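Local atomic coordinates of cycloalternan-forming enzyme (Listeria monocytogenes serovar 1/2a, PDB entry 5F7U), a protein that belongs to glycoside hydrolase family 31 and combines a TIM-barrel domain with several beta-rich domains, including a family 6 carbohydrate-binding module. Residues L746-I751 with L792-K797; D737-F742 with K759-P764; W628-A633 with A650-A655. The protein carries 1 engineered substitution. All coordinates share one frame; numbering follows the deposited sequence.

Contact 1 of 3, residues L746-I751 with L792-K797; sequences LLVAPI and LPVFAK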
ATOM      1  N   LEU A 746      15.695   1.226  -4.390  1.00 15.33           N
ATOM      2  CA  LEU A 746      15.505   2.601  -4.864  1.00 14.21           C
ATOM      3  C   LEU A 746      14.816   3.409  -3.809  1.00 13.86           C
ATOM      4  O   LEU A 746      13.801   2.974  -3.261  1.00 13.67           O
ATOM      5  CB  LEU A 746      14.705   2.666  -6.166  1.00 13.90           C
ATOM      6  CG  LEU A 746      15.321   1.989  -7.403  1.00 14.03           C
ATOM      7  CD1 LEU A 746      14.338   2.083  -8.577  1.00 13.93           C
ATOM      8  CD2 LEU A 746      16.684   2.596  -7.743  1.00 14.16           C
ATOM      9  N   LEU A 747      15.413   4.561  -3.499  1.00 13.32           N
ATOM     10  CA  LEU A 747      14.772   5.525  -2.617  1.00 12.94           C
ATOM     11  C   LEU A 747      14.161   6.603  -3.505  1.00 12.61           C
ATOM     12  O   LEU A 747      14.878   7.289  -4.275  1.00 13.09           O
ATOM     13  CB  LEU A 747      15.775   6.097  -1.607  1.00 12.72           C
ATOM     14  CG  LEU A 747      15.247   6.949  -0.426  1.00 12.79           C
ATOM     15  CD1 LEU A 747      16.367   7.107   0.595  1.00 12.99           C
ATOM     16  CD2 LEU A 747      14.721   8.328  -0.835  1.00 13.16           C
ATOM     17  N   VAL A 748      12.836   6.755  -3.418  1.00 12.04           N
ATOM     18  CA  VAL A 748      12.126   7.707  -4.286  1.00 11.90           C
ATOM     19  C   VAL A 748      11.583   8.846  -3.430  1.00 11.93           C
ATOM     20  O   VAL A 748      10.939   8.597  -2.419  1.00 11.73           O
ATOM     21  CB  VAL A 748      10.931   7.028  -5.023  1.00 11.80           C
ATOM     22  CG1 VAL A 748      10.170   8.025  -5.888  1.00 11.86           C
ATOM     23  CG2 VAL A 748      11.414   5.856  -5.861  1.00 11.84           C
ATOM     24  N   ALA A 749      11.771  10.091  -3.881  1.00 12.45           N
ATOM     25  CA  ALA A 749      11.319  11.246  -3.124  1.00 13.09           C
ATOM     26  C   ALA A 749      10.449  12.184  -3.964  1.00 13.39           C
ATOM     27  O   ALA A 749      10.939  13.165  -4.505  1.00 13.89           O
ATOM     28  CB  ALA A 749      12.527  11.965  -2.517  1.00 13.17           C
ATOM     29  N   PRO A 750       9.134  11.876  -4.084  1.00 13.61           N
ATOM     30  CA  PRO A 750       8.336  12.734  -4.958  1.00 13.60           C
ATOM     31  C   PRO A 750       8.110  14.109  -4.335  1.00 13.64           C
ATOM     32  O   PRO A 750       8.227  14.267  -3.115  1.00 13.73           O
ATOM     33  CB  PRO A 750       7.024  11.970  -5.097  1.00 13.87           C
ATOM     34  CG  PRO A 750       6.896  11.221  -3.832  1.00 13.91           C
ATOM     35  CD  PRO A 750       8.317  10.808  -3.469  1.00 13.49           C
ATOM     36  N   ILE A 751       7.852  15.098  -5.181  1.00 13.47           N
ATOM     37  CA  ILE A 751       7.570  16.446  -4.701  1.00 13.55           C
ATOM     38  C   ILE A 751       6.052  16.546  -4.628  1.00 13.77           C
ATOM     39  O   ILE A 751       5.367  16.562  -5.673  1.00 14.02           O
ATOM     40  CB  ILE A 751       8.168  17.541  -5.627  1.00 13.85           C
ATOM     41  CG1 ILE A 751       9.690  17.658  -5.469  1.00 14.29           C
ATOM     42  CG2 ILE A 751       7.618  18.916  -5.241  1.00 14.09           C
ATOM     43  CD1 ILE A 751      10.522  16.548  -6.073  1.00 14.59           C
ATOM     44  N   LEU A 792      12.568  14.190 -10.679  1.00 14.80           N
ATOM     45  CA  LEU A 792      12.202  13.364  -9.520  1.00 14.18           C
ATOM     46  C   LEU A 792      13.472  12.804  -8.880  1.00 13.83           C
ATOM     47  O   LEU A 792      14.166  12.035  -9.530  1.00 14.07           O
ATOM     48  CB  LEU A 792      11.317  12.185  -9.993  1.00 14.18           C
ATOM     49  CG  LEU A 792      10.879  11.140  -8.958  1.00 14.12           C
ATOM     50  CD1 LEU A 792       9.803  11.712  -8.049  1.00 14.20           C
ATOM     51  CD2 LEU A 792      10.324   9.922  -9.662  1.00 14.44           C
ATOM     52  N   PRO A 793      13.761  13.133  -7.604  1.00 13.63           N
ATOM     53  CA  PRO A 793      14.949  12.530  -6.952  1.00 13.35           C
ATOM     54  C   PRO A 793      14.740  11.030  -6.745  1.00 13.16           C
ATOM     55  O   PRO A 793      13.775  10.635  -6.096  1.00 12.64           O
ATOM     56  CB  PRO A 793      15.014  13.232  -5.584  1.00 13.31           C
ATOM     57  CG  PRO A 793      14.119  14.433  -5.712  1.00 13.56           C
ATOM     58  CD  PRO A 793      13.060  14.080  -6.718  1.00 13.36           C
ATOM     59  N   VAL A 794      15.610  10.205  -7.327  1.00 13.03           N
ATOM     60  CA  VAL A 794      15.581   8.744  -7.105  1.00 13.03           C
ATOM     61  C   VAL A 794      17.021   8.277  -6.929  1.00 13.34           C
ATOM     62  O   VAL A 794      17.874   8.630  -7.740  1.00 13.75           O
ATOM     63  CB  VAL A 794      14.922   7.947  -8.259  1.00 13.17           C
ATOM     64  CG1 VAL A 794      14.860   6.462  -7.899  1.00 13.51           C
ATOM     65  CG2 VAL A 794      13.489   8.427  -8.542  1.00 13.16           C
ATOM     66  N   PHE A 795      17.271   7.486  -5.884  1.00 13.43           N
ATOM     67  CA  PHE A 795      18.627   7.049  -5.534  1.00 13.59           C
ATOM     68  C   PHE A 795      18.708   5.543  -5.354  1.00 13.94           C
ATOM     69  O   PHE A 795      17.781   4.922  -4.811  1.00 13.36           O
ATOM     70  CB  PHE A 795      19.088   7.697  -4.229  1.00 13.74           C
ATOM     71  CG  PHE A 795      18.812   9.174  -4.150  1.00 13.83           C
ATOM     72  CD1 PHE A 795      17.548   9.637  -3.772  1.00 13.48           C
ATOM     73  CD2 PHE A 795      19.823  10.110  -4.454  1.00 14.46           C
ATOM     74  CE1 PHE A 795      17.282  11.000  -3.707  1.00 13.94           C
ATOM     75  CE2 PHE A 795      19.564  11.476  -4.364  1.00 14.78           C
ATOM     76  CZ  PHE A 795      18.290  11.920  -3.992  1.00 14.53           C
ATOM     77  N   ALA A 796      19.822   4.962  -5.793  1.00 14.42           N
ATOM     78  CA  ALA A 796      20.067   3.538  -5.579  1.00 15.13           C
ATOM     79  C   ALA A 796      20.960   3.323  -4.372  1.00 15.70           C
ATOM     80  O   ALA A 796      21.963   3.998  -4.203  1.00 16.10           O
ATOM     81  CB  ALA A 796      20.712   2.909  -6.808  1.00 15.21           C
ATOM     82  N   LYS A 797      20.586   2.327  -3.580  1.00 16.45           N
ATOM     83  CA  LYS A 797      21.307   1.879  -2.389  1.00 17.38           C
ATOM     84  C   LYS A 797      22.619   1.217  -2.785  1.00 17.35           C
ATOM     85  O   LYS A 797      22.712   0.594  -3.845  1.00 17.23           O
ATOM     86  CB  LYS A 797      20.411   0.858  -1.698  1.00 19.36           C
ATOM     87  CG  LYS A 797      20.856   0.363  -0.352  1.00 22.10           C
ATOM     88  CD  LYS A 797      19.680  -0.350   0.315  1.00 23.62           C
ATOM     89  CE  LYS A 797      19.370  -1.717  -0.263  1.00 25.11           C
ATOM     90  NZ  LYS A 797      18.338  -2.369   0.614  1.00 26.60           N
TER
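Val748 and Val794 form the apolar centre, lying side by side as a non-hydrogen-bonded antiparallel pair and pointing the same way, with Val748 CG2 4.0 Å from Val794 CG1. Leu746 extends this face: its CG stands beside its own backbone N, and CD2 reaches Ala796 CB at 4.1 Å. At the other end Leu792 lays CD1 against Pro750 CA at 3.6 Å. The opposite face carries Leu747 and Phe795, whose side chains both also touch Val761. Beyond the strands, Ile751 crosses Pro793 at about a right angle, with Ile751 CD1 3.6 Å from Pro793 CD. The Pro793 ring presses CD against Ala749 O at 3.2 Å, and this buried carbonyl finds no hydrogen-bonding partner. The polar edge is backbone alone. Leu747 N gives a nearly straight bond (168°) to Phe795 O at 2.7 Å, Phe795 N returns one to Leu747 O at 2.9 Å, and Ala749 N continues the ladder to Pro793 O at 3.0 Å, almost along the C=O axis. Phe795 also meets the ring of His777, a residue of a glycan pocket. Such a ladder is the mark of an antiparallel beta-sheet, here the two central strands of the six-stranded sheet in the C-terminal domain.

Contact 2 of 3, residues D737-F742 with K759-P764; sequences DEQYMF and KEVYLP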
ATOM      1  N   ASP A 737       6.628  10.826   5.187  1.00 13.16           N
ATOM      2  CA  ASP A 737       5.498  10.455   4.334  1.00 13.02           C
ATOM      3  C   ASP A 737       5.582  11.057   2.940  1.00 12.61           C
ATOM      4  O   ASP A 737       4.598  11.028   2.195  1.00 12.49           O
ATOM      5  CB  ASP A 737       4.171  10.812   5.032  1.00 13.83           C
ATOM      6  CG  ASP A 737       4.065  12.278   5.388  1.00 14.90           C
ATOM      7  OD1 ASP A 737       4.954  13.094   5.008  1.00 14.71           O
ATOM      8  OD2 ASP A 737       3.111  12.612   6.124  1.00 15.96           O
ATOM      9  N   GLU A 738       6.753  11.605   2.582  1.00 12.40           N
ATOM     10  CA  GLU A 738       6.958  12.206   1.269  1.00 12.45           C
ATOM     11  C   GLU A 738       8.167  11.614   0.550  1.00 12.27           C
ATOM     12  O   GLU A 738       8.728  12.211  -0.381  1.00 12.52           O
ATOM     13  CB  GLU A 738       7.038  13.742   1.357  1.00 13.01           C
ATOM     14  CG  GLU A 738       5.851  14.375   2.075  1.00 13.87           C
ATOM     15  CD  GLU A 738       5.831  15.903   2.038  1.00 14.83           C
ATOM     16  OE1 GLU A 738       6.751  16.533   1.471  1.00 15.14           O
ATOM     17  OE2 GLU A 738       4.836  16.482   2.551  1.00 15.71           O
ATOM     18  N   GLN A 739       8.544  10.413   0.975  1.00 11.83           N
ATOM     19  CA  GLN A 739       9.542   9.603   0.271  1.00 11.82           C
ATOM     20  C   GLN A 739       9.284   8.157   0.650  1.00 11.53           C
ATOM     21  O   GLN A 739       8.559   7.884   1.619  1.00 11.89           O
ATOM     22  CB  GLN A 739      10.969  10.000   0.654  1.00 12.04           C
ATOM     23  CG  GLN A 739      11.331   9.724   2.119  1.00 12.25           C
ATOM     24  CD  GLN A 739      12.735  10.205   2.441  1.00 12.82           C
ATOM     25  OE1 GLN A 739      12.980  11.398   2.531  1.00 13.35           O
ATOM     26  NE2 GLN A 739      13.654   9.267   2.621  1.00 12.65           N
ATOM     27  N   TYR A 740       9.904   7.234  -0.077  1.00 11.47           N
ATOM     28  CA  TYR A 740       9.695   5.816   0.202  1.00 11.39           C
ATOM     29  C   TYR A 740      10.713   4.968  -0.510  1.00 11.40           C
ATOM     30  O   TYR A 740      11.441   5.452  -1.397  1.00 11.53           O
ATOM     31  CB  TYR A 740       8.285   5.388  -0.246  1.00 11.34           C
ATOM     32  CG  TYR A 740       7.922   5.738  -1.667  1.00 11.69           C
ATOM     33  CD1 TYR A 740       8.258   4.890  -2.746  1.00 11.86           C
ATOM     34  CD2 TYR A 740       7.209   6.923  -1.949  1.00 11.91           C
ATOM     35  CE1 TYR A 740       7.891   5.217  -4.062  1.00 12.33           C
ATOM     36  CE2 TYR A 740       6.840   7.250  -3.260  1.00 12.17           C
ATOM     37  CZ  TYR A 740       7.182   6.393  -4.302  1.00 12.35           C
ATOM     38  OH  TYR A 740       6.802   6.719  -5.601  1.00 12.73           O
ATOM     39  N   MET A 741      10.775   3.697  -0.128  1.00 11.74           N
ATOM     40  CA  MET A 741      11.603   2.734  -0.856  1.00 12.22           C
ATOM     41  C   MET A 741      10.738   2.064  -1.907  1.00 12.28           C
ATOM     42  O   MET A 741       9.549   1.795  -1.669  1.00 12.31           O
ATOM     43  CB  MET A 741      12.177   1.662   0.076  1.00 12.90           C
ATOM     44  CG  MET A 741      13.142   2.180   1.143  1.00 13.36           C
ATOM     45  SD  MET A 741      14.594   3.021   0.478  1.00 14.90           S
ATOM     46  CE  MET A 741      15.413   1.722  -0.452  1.00 14.74           C
ATOM     47  N   PHE A 742      11.331   1.793  -3.063  1.00 12.05           N
ATOM     48  CA  PHE A 742      10.612   1.168  -4.171  1.00 12.39           C
ATOM     49  C   PHE A 742      11.443  -0.012  -4.640  1.00 12.88           C
ATOM     50  O   PHE A 742      12.595   0.170  -5.056  1.00 13.00           O
ATOM     51  CB  PHE A 742      10.392   2.199  -5.293  1.00 12.37           C
ATOM     52  CG  PHE A 742       9.520   1.718  -6.416  1.00 12.63           C
ATOM     53  CD1 PHE A 742       8.249   1.191  -6.170  1.00 12.67           C
ATOM     54  CD2 PHE A 742       9.963   1.835  -7.734  1.00 12.86           C
ATOM     55  CE1 PHE A 742       7.444   0.759  -7.216  1.00 12.95           C
ATOM     56  CE2 PHE A 742       9.148   1.418  -8.788  1.00 13.37           C
ATOM     57  CZ  PHE A 742       7.893   0.890  -8.529  1.00 13.23           C
ATOM     58  N   LYS A 759      13.746  20.042  -2.619  1.00 16.80           N
ATOM     59  CA  LYS A 759      13.157  18.857  -1.988  1.00 15.93           C
ATOM     60  C   LYS A 759      14.105  18.279  -0.941  1.00 16.03           C
ATOM     61  O   LYS A 759      15.243  17.919  -1.262  1.00 15.68           O
ATOM     62  CB  LYS A 759      12.834  17.805  -3.063  1.00 15.20           C
ATOM     63  CG  LYS A 759      12.436  16.415  -2.551  1.00 14.73           C
ATOM     64  CD  LYS A 759      11.095  16.460  -1.818  1.00 14.28           C
ATOM     65  CE  LYS A 759      10.699  15.037  -1.441  1.00 13.92           C
ATOM     66  NZ  LYS A 759       9.412  14.984  -0.674  1.00 12.93           N
ATOM     67  N   GLU A 760      13.633  18.183   0.305  1.00 16.15           N
ATOM     68  CA  GLU A 760      14.407  17.519   1.363  1.00 16.38           C
ATOM     69  C   GLU A 760      14.284  16.025   1.159  1.00 15.55           C
ATOM     70  O   GLU A 760      13.173  15.523   0.907  1.00 15.13           O
ATOM     71  CB  GLU A 760      13.846  17.867   2.741  1.00 17.80           C
ATOM     72  CG  GLU A 760      14.263  19.235   3.226  1.00 20.01           C
ATOM     73  CD  GLU A 760      13.730  19.562   4.620  1.00 21.09           C
ATOM     74  OE1 GLU A 760      13.102  18.710   5.288  1.00 23.20           O
ATOM     75  OE2 GLU A 760      13.932  20.695   5.046  1.00 22.68           O
ATOM     76  N   VAL A 761      15.415  15.317   1.216  1.00 14.60           N
ATOM     77  CA  VAL A 761      15.401  13.853   1.139  1.00 14.17           C
ATOM     78  C   VAL A 761      16.184  13.314   2.320  1.00 14.20           C
ATOM     79  O   VAL A 761      17.379  13.623   2.453  1.00 14.59           O
ATOM     80  CB  VAL A 761      16.040  13.307  -0.160  1.00 14.21           C
ATOM     81  CG1 VAL A 761      15.858  11.783  -0.231  1.00 13.54           C
ATOM     82  CG2 VAL A 761      15.433  13.962  -1.401  1.00 13.54           C
ATOM     83  N   TYR A 762      15.543  12.521   3.171  1.00 13.84           N
ATOM     84  CA  TYR A 762      16.308  11.921   4.257  1.00 14.10           C
ATOM     85  C   TYR A 762      17.013  10.669   3.722  1.00 14.11           C
ATOM     86  O   TYR A 762      16.345   9.767   3.170  1.00 13.70           O
ATOM     87  CB  TYR A 762      15.451  11.566   5.508  1.00 14.09           C
ATOM     88  CG  TYR A 762      16.345  10.828   6.491  1.00 14.50           C
ATOM     89  CD1 TYR A 762      17.391  11.503   7.151  1.00 14.91           C
ATOM     90  CD2 TYR A 762      16.242   9.438   6.660  1.00 14.65           C
ATOM     91  CE1 TYR A 762      18.256  10.831   7.995  1.00 15.69           C
ATOM     92  CE2 TYR A 762      17.107   8.749   7.505  1.00 15.01           C
ATOM     93  CZ  TYR A 762      18.123   9.448   8.155  1.00 15.60           C
ATOM     94  OH  TYR A 762      19.001   8.793   8.989  1.00 16.69           O
ATOM     95  N   LEU A 763      18.346  10.623   3.865  1.00 14.54           N
ATOM     96  CA  LEU A 763      19.110   9.459   3.446  1.00 14.82           C
ATOM     97  C   LEU A 763      19.563   8.665   4.654  1.00 15.71           C
ATOM     98  O   LEU A 763      20.352   9.174   5.451  1.00 15.34           O
ATOM     99  CB  LEU A 763      20.326   9.870   2.604  1.00 14.86           C
ATOM    100  CG  LEU A 763      20.015  10.649   1.325  1.00 15.03           C
ATOM    101  CD1 LEU A 763      21.337  11.067   0.690  1.00 15.22           C
ATOM    102  CD2 LEU A 763      19.153   9.850   0.347  1.00 14.58           C
ATOM    103  N   PRO A 764      19.077   7.419   4.789  1.00 16.28           N
ATOM    104  CA  PRO A 764      19.585   6.553   5.856  1.00 17.33           C
ATOM    105  C   PRO A 764      21.063   6.238   5.673  1.00 18.64           C
ATOM    106  O   PRO A 764      21.634   6.488   4.611  1.00 17.56           O
ATOM    107  CB  PRO A 764      18.773   5.267   5.692  1.00 17.03           C
ATOM    108  CG  PRO A 764      17.549   5.687   4.955  1.00 16.79           C
ATOM    109  CD  PRO A 764      18.053   6.729   3.984  1.00 16.20           C
TER
HETATM  110  O   HOH W   1       7.427  17.116  -1.243  1.00 13.39           O
HETATM  111  O   HOH W   2       9.492  16.271   1.862  1.00 21.63           O
HETATM  112  O   HOH W   3      11.283  13.494   1.750  1.00 26.38           O
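Gln739 places CG between its backbone N and carbonyl carbon, the crowded position (chi1 65°), and then runs extended, so that its amide is delivered flat to the backbone of Tyr762. Lys759 starts with CG anti to the backbone N and bends at chi2 (67°), which swings the ammonium group back toward Glu738. The amide of Gln739 makes two bonds with a single residue: OE1 accepts Tyr762 N at 2.9 Å on a lone pair, while NE2 donates to Tyr762 O at 2.8 Å, almost straight (172°) and in the plane of both groups. This paired grip fixes the rotation of the amide and settles which end is oxygen. Water 3 donates to Gln739 OE1 as well, and to Glu760 O at 2.9 Å. Lys759 NZ binds Glu738 O at 2.9 Å from above the carbonyl plane, and has a second carbonyl partner in Pro750 O. Its salt bridge to Glu738 OE1 is long, 3.8 Å, but waters 1 and 2 each span the pair, and Gln753 NE2 also bonds that carboxylate oxygen. The ammonium charge is probably stabilised by the two carbonyls, the waters and the carboxylate together. Because strand 758-763 pairs with strand 781-786 along its other edge, the arrangement is a side-chain amide standing in for a neighbouring strand, beside the main sheet of the C-terminal domain.

Contact 3 of 3, residues W628-A633 with A650-A655; sequences WAWDMA and AMAAFA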
ATOM      1  N   TRP A 628      -0.745  -1.669  -5.154  1.00 11.34           N
ATOM      2  CA  TRP A 628      -1.576  -0.510  -4.849  1.00 11.04           C
ATOM      3  C   TRP A 628      -1.468   0.530  -5.970  1.00 11.26           C
ATOM      4  O   TRP A 628      -0.370   0.809  -6.465  1.00 11.13           O
ATOM      5  CB  TRP A 628      -1.156   0.062  -3.491  1.00 10.92           C
ATOM      6  CG  TRP A 628      -1.835   1.368  -3.113  1.00 10.67           C
ATOM      7  CD1 TRP A 628      -2.962   1.524  -2.347  1.00 10.36           C
ATOM      8  CD2 TRP A 628      -1.407   2.683  -3.470  1.00 10.53           C
ATOM      9  NE1 TRP A 628      -3.274   2.843  -2.224  1.00 10.24           N
ATOM     10  CE2 TRP A 628      -2.340   3.584  -2.909  1.00 10.57           C
ATOM     11  CE3 TRP A 628      -0.316   3.191  -4.212  1.00 10.84           C
ATOM     12  CZ2 TRP A 628      -2.212   4.969  -3.033  1.00 10.53           C
ATOM     13  CZ3 TRP A 628      -0.209   4.578  -4.385  1.00 10.72           C
ATOM     14  CH2 TRP A 628      -1.139   5.449  -3.772  1.00 10.88           C
ATOM     15  N   ALA A 629      -2.622   1.111  -6.319  1.00 11.56           N
ATOM     16  CA  ALA A 629      -2.723   2.151  -7.343  1.00 11.77           C
ATOM     17  C   ALA A 629      -3.395   3.382  -6.773  1.00 12.02           C
ATOM     18  O   ALA A 629      -4.035   3.326  -5.730  1.00 11.70           O
ATOM     19  CB  ALA A 629      -3.557   1.661  -8.519  1.00 11.99           C
ATOM     20  N   TRP A 630      -3.304   4.470  -7.530  1.00 12.06           N
ATOM     21  CA  TRP A 630      -4.128   5.655  -7.289  1.00 12.48           C
ATOM     22  C   TRP A 630      -4.463   6.269  -8.637  1.00 12.79           C
ATOM     23  O   TRP A 630      -3.799   5.961  -9.635  1.00 12.94           O
ATOM     24  CB  TRP A 630      -3.407   6.655  -6.362  1.00 12.68           C
ATOM     25  CG  TRP A 630      -2.157   7.295  -6.956  1.00 13.00           C
ATOM     26  CD1 TRP A 630      -1.031   6.643  -7.429  1.00 13.44           C
ATOM     27  CD2 TRP A 630      -1.901   8.693  -7.107  1.00 13.45           C
ATOM     28  NE1 TRP A 630      -0.107   7.563  -7.889  1.00 13.75           N
ATOM     29  CE2 TRP A 630      -0.603   8.826  -7.691  1.00 13.59           C
ATOM     30  CE3 TRP A 630      -2.627   9.851  -6.795  1.00 13.39           C
ATOM     31  CZ2 TRP A 630      -0.030  10.086  -7.994  1.00 13.84           C
ATOM     32  CZ3 TRP A 630      -2.046  11.119  -7.078  1.00 13.67           C
ATOM     33  CH2 TRP A 630      -0.766  11.212  -7.680  1.00 13.69           C
ATOM     34  N   ASP A 631      -5.503   7.107  -8.677  1.00 12.71           N
ATOM     35  CA  ASP A 631      -5.805   7.882  -9.878  1.00 12.91           C
ATOM     36  C   ASP A 631      -4.791   9.030  -9.944  1.00 12.86           C
ATOM     37  O   ASP A 631      -4.938   9.999  -9.211  1.00 13.12           O
ATOM     38  CB  ASP A 631      -7.238   8.472  -9.809  1.00 13.13           C
ATOM     39  CG  ASP A 631      -8.332   7.408  -9.604  1.00 13.24           C
ATOM     40  OD1 ASP A 631      -8.155   6.240  -9.965  1.00 13.09           O
ATOM     41  OD2 ASP A 631      -9.410   7.769  -9.082  1.00 13.44           O
ATOM     42  N   MET A 632      -3.755   8.907 -10.776  1.00 12.74           N
ATOM     43  CA  MET A 632      -2.669   9.897 -10.761  1.00 12.92           C
ATOM     44  C   MET A 632      -3.223  11.296 -11.041  1.00 12.81           C
ATOM     45  O   MET A 632      -4.020  11.486 -11.967  1.00 12.45           O
ATOM     46  CB  MET A 632      -1.523   9.516 -11.718  1.00 14.14           C
ATOM     47  CG  MET A 632      -1.927   9.264 -13.159  1.00 14.91           C
ATOM     48  SD  MET A 632      -0.507   9.484 -14.255  1.00 16.40           S
ATOM     49  CE  MET A 632      -0.593  11.256 -14.417  1.00 16.81           C
ATOM     50  N   ALA A 633      -2.840  12.247 -10.187  1.00 12.61           N
ATOM     51  CA  ALA A 633      -3.299  13.646 -10.267  1.00 12.88           C
ATOM     52  C   ALA A 633      -4.772  13.873  -9.949  1.00 12.96           C
ATOM     53  O   ALA A 633      -5.257  14.968 -10.175  1.00 13.07           O
ATOM     54  CB  ALA A 633      -2.911  14.296 -11.605  1.00 12.92           C
ATOM     55  N   ALA A 650       5.383  11.599 -12.205  1.00 14.58           N
ATOM     56  CA  ALA A 650       6.691  11.099 -11.791  1.00 14.74           C
ATOM     57  C   ALA A 650       6.537  10.089 -10.648  1.00 14.60           C
ATOM     58  O   ALA A 650       7.138   9.004 -10.674  1.00 14.22           O
ATOM     59  CB  ALA A 650       7.571  12.254 -11.349  1.00 15.08           C
ATOM     60  N   MET A 651       5.741  10.455  -9.646  1.00 14.54           N
ATOM     61  CA  MET A 651       5.518   9.548  -8.519  1.00 14.68           C
ATOM     62  C   MET A 651       4.810   8.266  -9.009  1.00 14.23           C
ATOM     63  O   MET A 651       5.215   7.172  -8.638  1.00 14.14           O
ATOM     64  CB  MET A 651       4.761  10.237  -7.384  1.00 15.43           C
ATOM     65  CG  MET A 651       4.463   9.328  -6.184  1.00 15.93           C
ATOM     66  SD  MET A 651       2.918   8.416  -6.422  1.00 18.08           S
ATOM     67  CE  MET A 651       3.031   7.211  -5.110  1.00 18.14           C
ATOM     68  N   ALA A 652       3.790   8.421  -9.856  1.00 13.53           N
ATOM     69  CA  ALA A 652       2.979   7.283 -10.309  1.00 13.10           C
ATOM     70  C   ALA A 652       3.809   6.263 -11.073  1.00 13.07           C
ATOM     71  O   ALA A 652       3.609   5.038 -10.927  1.00 13.12           O
ATOM     72  CB  ALA A 652       1.806   7.757 -11.169  1.00 13.03           C
ATOM     73  N   ALA A 653       4.756   6.760 -11.873  1.00 12.82           N
ATOM     74  CA  ALA A 653       5.642   5.892 -12.649  1.00 13.08           C
ATOM     75  C   ALA A 653       6.578   5.105 -11.721  1.00 13.12           C
ATOM     76  O   ALA A 653       7.075   4.048 -12.106  1.00 13.14           O
ATOM     77  CB  ALA A 653       6.444   6.718 -13.649  1.00 13.41           C
ATOM     78  N   PHE A 654       6.763   5.604 -10.494  1.00 12.98           N
ATOM     79  CA  PHE A 654       7.565   4.930  -9.452  1.00 13.12           C
ATOM     80  C   PHE A 654       6.700   4.424  -8.297  1.00 12.90           C
ATOM     81  O   PHE A 654       7.128   4.463  -7.124  1.00 13.49           O
ATOM     82  CB  PHE A 654       8.696   5.857  -8.932  1.00 13.25           C
ATOM     83  CG  PHE A 654       9.873   5.948  -9.861  1.00 13.57           C
ATOM     84  CD1 PHE A 654       9.834   6.786 -10.975  1.00 13.71           C
ATOM     85  CD2 PHE A 654      11.020   5.142  -9.659  1.00 13.83           C
ATOM     86  CE1 PHE A 654      10.915   6.868 -11.859  1.00 14.29           C
ATOM     87  CE2 PHE A 654      12.108   5.227 -10.529  1.00 14.22           C
ATOM     88  CZ  PHE A 654      12.052   6.089 -11.635  1.00 14.42           C
ATOM     89  N   ALA A 655       5.472   3.991  -8.624  1.00 12.85           N
ATOM     90  CA  ALA A 655       4.592   3.390  -7.622  1.00 12.66           C
ATOM     91  C   ALA A 655       4.197   1.986  -8.082  1.00 12.54           C
ATOM     92  O   ALA A 655       4.520   1.606  -9.220  1.00 12.73           O
ATOM     93  CB  ALA A 655       3.376   4.282  -7.362  1.00 13.17           C
TER
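Two indoles of strand 628-631 turn toward the helix, and each meets Met651 differently. One face of Trp630 carries Met632 CA, 3.6 Å above the plane and displaced toward the rim; the ring of Phe610, from helix 607-622, lies nearly parallel to the same indole. Met651 SD comes at the Trp630 ring obliquely, 4.2 Å from the centroid of the five-membered ring and 52° off its normal, a Met-aromatic contact. The sulfur is nearest to Trp630 NE1, at 3.5 Å. At Trp628 the methyl does the touching instead: Met651 CE sits at the ring edge, near the plane, 4.2 Å from CZ3 of Trp628, while NE1 of that indole bonds Glu255 OE2. A single methionine thus spans both tryptophans, its CG anti to the backbone N and its chain bent at chi2 (-87°). These residues belong to the beta-alpha-beta unit that joins strand 628-631 through helix 642-653 to strand 657-660, the seventh and eighth strands of the family's TIM barrel. Trp630 reaches the helix because its CG takes the crowded position between backbone N and carbonyl carbon (chi1 66°). Ala652 CB lies against Trp630 NE1 and Met632 CB, each at 3.8 Å, so the helix backbone comes close to the strand, with Met632 CA 6.2 Å from Ala652 CA. Phe654 N bonds Met651 O at 2.9 Å, and only weakly Ala650 O. Gln659 NE2, on the next strand 657-660, bonds both Trp630 O and Asp631 OD1.

From the N terminus, the chain first closes contact 3, whose 16-residue loop holds most of helix 642-653 and lies in the TIM barrel. Contacts 1 and 2 follow in series and cross each other: 737-742 opens contact 2, 746-751 opens contact 1, then 759-764 closes the former before 792-797 closes the latter. Strands 740-742 and 746-748 are neighbours, so 737-742 and both segments of contact 1 belong to one sheet, to which contact 2 joins strand 758-763 of a separate two-stranded sheet. The barrel is tied to the first sheet by Phe654, which packs on Leu792 and Val748 of contact 1 and offers its carbonyl to the Tyr740 hydroxyl in segment 737-742; Met651 touches Pro750.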